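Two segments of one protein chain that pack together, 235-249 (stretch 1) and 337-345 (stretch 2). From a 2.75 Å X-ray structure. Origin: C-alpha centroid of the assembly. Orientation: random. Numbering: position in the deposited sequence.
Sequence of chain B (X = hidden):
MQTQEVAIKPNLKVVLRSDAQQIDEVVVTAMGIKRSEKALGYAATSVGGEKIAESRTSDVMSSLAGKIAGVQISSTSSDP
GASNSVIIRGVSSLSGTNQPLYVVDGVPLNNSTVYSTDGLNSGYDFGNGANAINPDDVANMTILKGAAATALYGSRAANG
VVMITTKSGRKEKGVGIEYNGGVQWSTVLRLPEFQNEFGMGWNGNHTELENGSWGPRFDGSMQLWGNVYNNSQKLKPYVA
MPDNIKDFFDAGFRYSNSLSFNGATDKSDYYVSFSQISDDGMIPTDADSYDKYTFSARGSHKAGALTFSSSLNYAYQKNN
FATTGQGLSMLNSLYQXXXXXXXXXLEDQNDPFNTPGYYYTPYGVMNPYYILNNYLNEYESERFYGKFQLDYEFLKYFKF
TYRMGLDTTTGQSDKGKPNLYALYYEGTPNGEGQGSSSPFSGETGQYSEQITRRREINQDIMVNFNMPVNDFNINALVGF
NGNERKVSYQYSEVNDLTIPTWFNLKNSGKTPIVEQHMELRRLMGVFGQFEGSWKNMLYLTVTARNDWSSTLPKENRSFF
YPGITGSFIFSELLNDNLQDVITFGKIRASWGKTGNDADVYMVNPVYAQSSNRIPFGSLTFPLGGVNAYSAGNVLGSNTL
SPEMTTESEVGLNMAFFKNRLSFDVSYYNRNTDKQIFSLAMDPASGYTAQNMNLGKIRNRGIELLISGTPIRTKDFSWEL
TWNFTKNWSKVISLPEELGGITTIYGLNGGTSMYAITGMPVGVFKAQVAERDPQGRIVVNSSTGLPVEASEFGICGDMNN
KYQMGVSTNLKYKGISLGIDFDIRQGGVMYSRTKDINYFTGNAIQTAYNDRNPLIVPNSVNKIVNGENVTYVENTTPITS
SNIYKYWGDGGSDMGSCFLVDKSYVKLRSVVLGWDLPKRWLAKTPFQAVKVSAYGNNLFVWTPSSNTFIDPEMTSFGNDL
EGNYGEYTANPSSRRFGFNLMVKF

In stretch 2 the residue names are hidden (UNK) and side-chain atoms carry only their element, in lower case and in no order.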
# COMPACT_ATOMS: atom_id res chain seq x y z
N LEU B 235 23.70 -31.10 23.94
CA LEU B 235 24.20 -31.38 25.28
C LEU B 235 25.58 -30.78 25.41
O LEU B 235 26.45 -31.06 24.58
CB LEU B 235 24.24 -32.89 25.52
CG LEU B 235 24.78 -33.41 26.83
CD1 LEU B 235 23.77 -33.18 27.89
CD2 LEU B 235 25.04 -34.88 26.67
N LYS B 236 25.80 -29.98 26.44
CA LYS B 236 26.99 -29.16 26.56
C LYS B 236 27.34 -29.01 28.03
O LYS B 236 26.47 -29.12 28.89
CB LYS B 236 26.79 -27.79 25.92
CG LYS B 236 26.34 -26.72 26.85
CD LYS B 236 26.14 -25.43 26.09
CE LYS B 236 25.86 -24.28 27.03
NZ LYS B 236 25.53 -24.73 28.43
N PRO B 237 28.60 -28.74 28.35
CA PRO B 237 28.96 -28.49 29.74
C PRO B 237 28.40 -27.16 30.21
O PRO B 237 28.45 -26.15 29.50
CB PRO B 237 30.49 -28.47 29.71
CG PRO B 237 30.88 -29.05 28.41
CD PRO B 237 29.79 -28.72 27.47
N TYR B 238 27.87 -27.17 31.43
CA TYR B 238 27.20 -26.00 31.99
C TYR B 238 28.27 -25.03 32.51
O TYR B 238 28.62 -25.01 33.69
CB TYR B 238 26.23 -26.43 33.07
CG TYR B 238 25.24 -25.38 33.48
CD1 TYR B 238 24.57 -24.62 32.53
CD2 TYR B 238 24.96 -25.14 34.81
CE1 TYR B 238 23.67 -23.66 32.88
CE2 TYR B 238 24.05 -24.18 35.18
CZ TYR B 238 23.41 -23.45 34.21
OH TYR B 238 22.51 -22.48 34.53
N VAL B 239 28.81 -24.24 31.59
CA VAL B 239 29.86 -23.28 31.92
C VAL B 239 29.51 -21.95 31.29
O VAL B 239 28.68 -21.86 30.39
CB VAL B 239 31.25 -23.73 31.43
CG1 VAL B 239 31.68 -24.99 32.13
CG2 VAL B 239 31.25 -23.93 29.95
N ALA B 240 30.17 -20.90 31.77
CA ALA B 240 29.92 -19.57 31.24
C ALA B 240 30.75 -19.33 29.98
O ALA B 240 31.86 -19.84 29.84
CB ALA B 240 30.25 -18.51 32.28
N MET B 241 30.20 -18.52 29.08
CA MET B 241 30.88 -18.12 27.86
C MET B 241 30.94 -16.60 27.85
O MET B 241 30.16 -15.94 27.15
CB MET B 241 30.18 -18.66 26.63
CG MET B 241 30.11 -20.15 26.59
SD MET B 241 30.34 -20.67 24.93
CE MET B 241 30.15 -22.42 25.02
N PRO B 242 31.87 -16.01 28.59
CA PRO B 242 31.81 -14.57 28.84
C PRO B 242 31.95 -13.73 27.60
O PRO B 242 31.49 -12.58 27.59
CB PRO B 242 32.98 -14.34 29.80
CG PRO B 242 33.27 -15.66 30.38
CD PRO B 242 32.98 -16.64 29.32
N ASP B 243 32.56 -14.25 26.55
CA ASP B 243 32.79 -13.49 25.34
C ASP B 243 31.69 -13.67 24.31
O ASP B 243 31.85 -13.22 23.17
CB ASP B 243 34.13 -13.89 24.72
CG ASP B 243 35.22 -12.91 25.02
OD1 ASP B 243 35.04 -12.14 25.98
OD2 ASP B 243 36.24 -12.91 24.29
N ASN B 244 30.57 -14.29 24.67
CA ASN B 244 29.65 -14.75 23.64
C ASN B 244 29.03 -13.58 22.88
O ASN B 244 29.01 -13.58 21.65
CB ASN B 244 28.60 -15.66 24.24
CG ASN B 244 27.79 -14.99 25.29
OD1 ASN B 244 28.06 -13.86 25.66
ND2 ASN B 244 26.77 -15.68 25.78
N ILE B 245 28.56 -12.57 23.59
CA ILE B 245 28.02 -11.41 22.88
C ILE B 245 29.13 -10.63 22.20
O ILE B 245 28.95 -10.14 21.08
CB ILE B 245 27.22 -10.53 23.85
CG1 ILE B 245 25.99 -11.31 24.29
CG2 ILE B 245 26.84 -9.22 23.20
CD1 ILE B 245 25.08 -10.54 25.16
N LYS B 246 30.30 -10.52 22.84
CA LYS B 246 31.40 -9.78 22.24
C LYS B 246 31.85 -10.43 20.94
O LYS B 246 32.18 -9.74 19.97
CB LYS B 246 32.58 -9.69 23.21
CG LYS B 246 33.71 -8.75 22.78
CD LYS B 246 35.02 -9.09 23.46
CE LYS B 246 36.11 -8.07 23.14
NZ LYS B 246 36.28 -7.87 21.67
N ASP B 247 31.88 -11.76 20.90
CA ASP B 247 32.31 -12.48 19.71
C ASP B 247 31.31 -12.40 18.58
O ASP B 247 31.64 -12.79 17.46
CB ASP B 247 32.56 -13.94 20.06
CG ASP B 247 33.81 -14.13 20.85
OD1 ASP B 247 34.41 -13.12 21.21
OD2 ASP B 247 34.18 -15.29 21.10
N PHE B 248 30.10 -11.92 18.83
CA PHE B 248 29.09 -11.92 17.79
C PHE B 248 29.40 -10.87 16.74
O PHE B 248 28.98 -10.99 15.59
CB PHE B 248 27.71 -11.69 18.41
CG PHE B 248 26.66 -11.25 17.45
CD1 PHE B 248 26.11 -12.15 16.56
CD2 PHE B 248 26.21 -9.95 17.44
CE1 PHE B 248 25.15 -11.74 15.68
CE2 PHE B 248 25.25 -9.53 16.56
CZ PHE B 248 24.71 -10.43 15.68
N PHE B 249 30.16 -9.86 17.12
CA PHE B 249 30.42 -8.77 16.22
C PHE B 249 31.64 -9.05 15.36
O PHE B 249 32.49 -9.89 15.66
CB PHE B 249 30.59 -7.48 17.02
CG PHE B 249 29.36 -7.11 17.81
CD1 PHE B 249 29.14 -7.64 19.06
CD2 PHE B 249 28.43 -6.24 17.29
CE1 PHE B 249 28.02 -7.31 19.77
CE2 PHE B 249 27.31 -5.90 18.00
CZ PHE B 249 27.11 -6.43 19.24
N UNK B 337 19.97 -13.73 25.77
CA UNK B 337 20.73 -14.95 25.62
C UNK B 337 21.25 -15.37 26.98
O UNK B 337 21.72 -14.53 27.75
c UNK B 337 22.62 -16.05 24.46
o UNK B 337 21.43 -14.26 23.42
c UNK B 337 21.90 -14.75 24.67
N UNK B 338 21.19 -16.65 27.31
CA UNK B 338 21.81 -17.11 28.55
C UNK B 338 23.31 -16.94 28.49
O UNK B 338 23.92 -17.01 27.43
c UNK B 338 20.26 -18.73 27.73
c UNK B 338 21.42 -18.59 28.61
c UNK B 338 20.46 -17.73 26.64
N UNK B 339 23.91 -16.72 29.66
CA UNK B 339 25.35 -16.52 29.72
C UNK B 339 26.13 -17.74 29.29
O UNK B 339 27.33 -17.62 29.07
c UNK B 339 27.38 -13.44 29.51
c UNK B 339 25.10 -14.94 31.69
c UNK B 339 25.34 -13.72 30.86
n UNK B 339 26.68 -13.54 28.40
n UNK B 339 26.77 -13.51 30.69
n UNK B 339 28.68 -13.25 29.46
c UNK B 339 25.79 -16.14 31.13
N UNK B 340 25.51 -18.90 29.17
CA UNK B 340 26.25 -20.11 28.83
C UNK B 340 26.13 -20.51 27.37
O UNK B 340 26.80 -21.45 26.96
c UNK B 340 24.29 -21.52 29.54
o UNK B 340 23.93 -22.57 28.98
c UNK B 340 25.76 -21.27 29.70
o UNK B 340 23.48 -20.66 29.97
N UNK B 341 25.30 -19.82 26.60
CA UNK B 341 24.95 -20.23 25.24
C UNK B 341 25.90 -19.58 24.25
O UNK B 341 26.20 -18.39 24.35
c UNK B 341 22.74 -22.08 25.86
c UNK B 341 22.55 -20.60 25.87
c UNK B 341 23.17 -20.20 23.50
c UNK B 341 23.49 -19.86 24.93
N UNK B 342 26.37 -20.36 23.30
CA UNK B 342 27.29 -19.86 22.28
C UNK B 342 26.51 -19.18 21.17
O UNK B 342 25.85 -19.86 20.38
o UNK B 342 28.96 -20.57 20.68
c UNK B 342 28.13 -21.00 21.73
N UNK B 343 26.62 -17.86 21.07
CA UNK B 343 25.89 -17.11 20.06
C UNK B 343 26.44 -17.39 18.66
O UNK B 343 25.68 -17.64 17.73
c UNK B 343 25.17 -15.33 21.65
c UNK B 343 25.27 -14.84 19.28
c UNK B 343 25.91 -15.61 20.37
c UNK B 343 25.04 -13.88 21.89
N UNK B 344 27.76 -17.32 18.49
CA UNK B 344 28.30 -17.52 17.15
C UNK B 344 28.09 -18.95 16.70
O UNK B 344 28.32 -19.27 15.53
c UNK B 344 30.59 -18.08 17.97
c UNK B 344 30.00 -15.71 17.36
c UNK B 344 32.02 -17.72 18.02
c UNK B 344 29.79 -17.16 17.06
N UNK B 345 27.69 -19.83 17.59
CA UNK B 345 27.31 -21.15 17.16
C UNK B 345 25.92 -21.26 16.59
O UNK B 345 25.48 -22.37 16.28
O HOH W 1 29.26 -16.34 20.92

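Position 337 carries three side-chain atoms: a first carbon bearing one oxygen and one carbon. The branch carbon lies 4.4 Å from Asn244 ND2, a marginal touch. A carbon forked to O and C is threonine; that methyl is Thr337 CG2, and the hydroxyl is satisfied elsewhere in the structure.

At position 338 three carbons close a ring onto the backbone nitrogen, and the ring makes no close contact with stretch 1. This is proline. Its value is in the backbone: it opens a type I turn that runs to position 341, whose N donates to Pro338 O at 3.2 Å.

Position 339 has the longest side chain: three carbons, a nitrogen, then a carbon carrying two more nitrogens. One terminal nitrogen lies 3.1 Å from Asn244 OD1, the other 3.4 Å from Pro242 O. That guanidinium is arginine. CA-to-CB points sideways, but chi1, chi2 and chi3 are all m, and the folded chain brings its end to stretch 1. Arg339 NH1 donates to Asn244 OD1, nearly straight, and Arg339 NH2 reaches Pro242 O in a weak bond; both acceptors sit at the edge of the guanidinium, near its plane, where its N-H groups point. The backbone contributes too, with Met241 N donating to Arg339 O at 3.0 Å.

Position 340 shows two carbons, the second carrying two oxygens. One oxygen lies 2.7 Å from Lys236 NZ, CB packs 3.1 Å from Val239 O, and the second carbon lies 4.0 Å from Tyr238 CE1. The branch alone would also fit an amide if one end were nitrogen, but both are oxygen, so this is aspartate. Lys236 NZ and Asp340 OD2 form a hydrogen-bonded salt bridge.

Position 341 has four carbons, forked at the first with one arm two carbons long; the end of that arm comes within 4.0 Å of Lys236 CE. This is isoleucine. CA-to-CB points away, yet Ile341 CD1 lies against the aliphatic part of the lysine. Ile341 O accepts from Asn244 ND2 at 3.1 Å.

Position 342 has one carbon and one oxygen, and CB touches Met241 SD at 3.9 Å: serine. Ser342 OG takes a weak bond of 3.4 Å from the backbone N of position 345.

Position 343 repeats the four-carbon fork, here with CA-to-CB directed toward stretch 1. The long arm's end meets Ile245 CG1 at 3.6 Å and the short arm meets Phe248 CD1 at 3.9 Å. It is isoleucine, the atoms being Ile343 CD1 and Ile343 CG2.

Position 344 has the same fork; its short arm rests 3.4 Å from Asp247 O and 3.9 Å from Phe248 CA. Again isoleucine, with chi1 p. Water 1 accepts from Ile344 N at 3.0 Å and donates to Asn244 O at 2.9 Å.

Position 345 has no side-chain atoms and touches nothing on stretch 1: glycine. An ideal CB would stand 3.2 Å from Ser342 OG, crowding its own stretch.

Polar bonds concentrate at 339 to 341 and apolar packing at 343, with a water bridge at 344. Asn244 is the link: its amide oxygen accepts from Arg339 while its nitrogen donates to Ile341 O, so one side chain reads both a side chain and a backbone. The Lys236-Asp340 salt bridge adds a charged anchor, and Ile343 supplies the greasy filling against Ile245 and Phe248.

Stretch 2 337-345: TPRDISIIG
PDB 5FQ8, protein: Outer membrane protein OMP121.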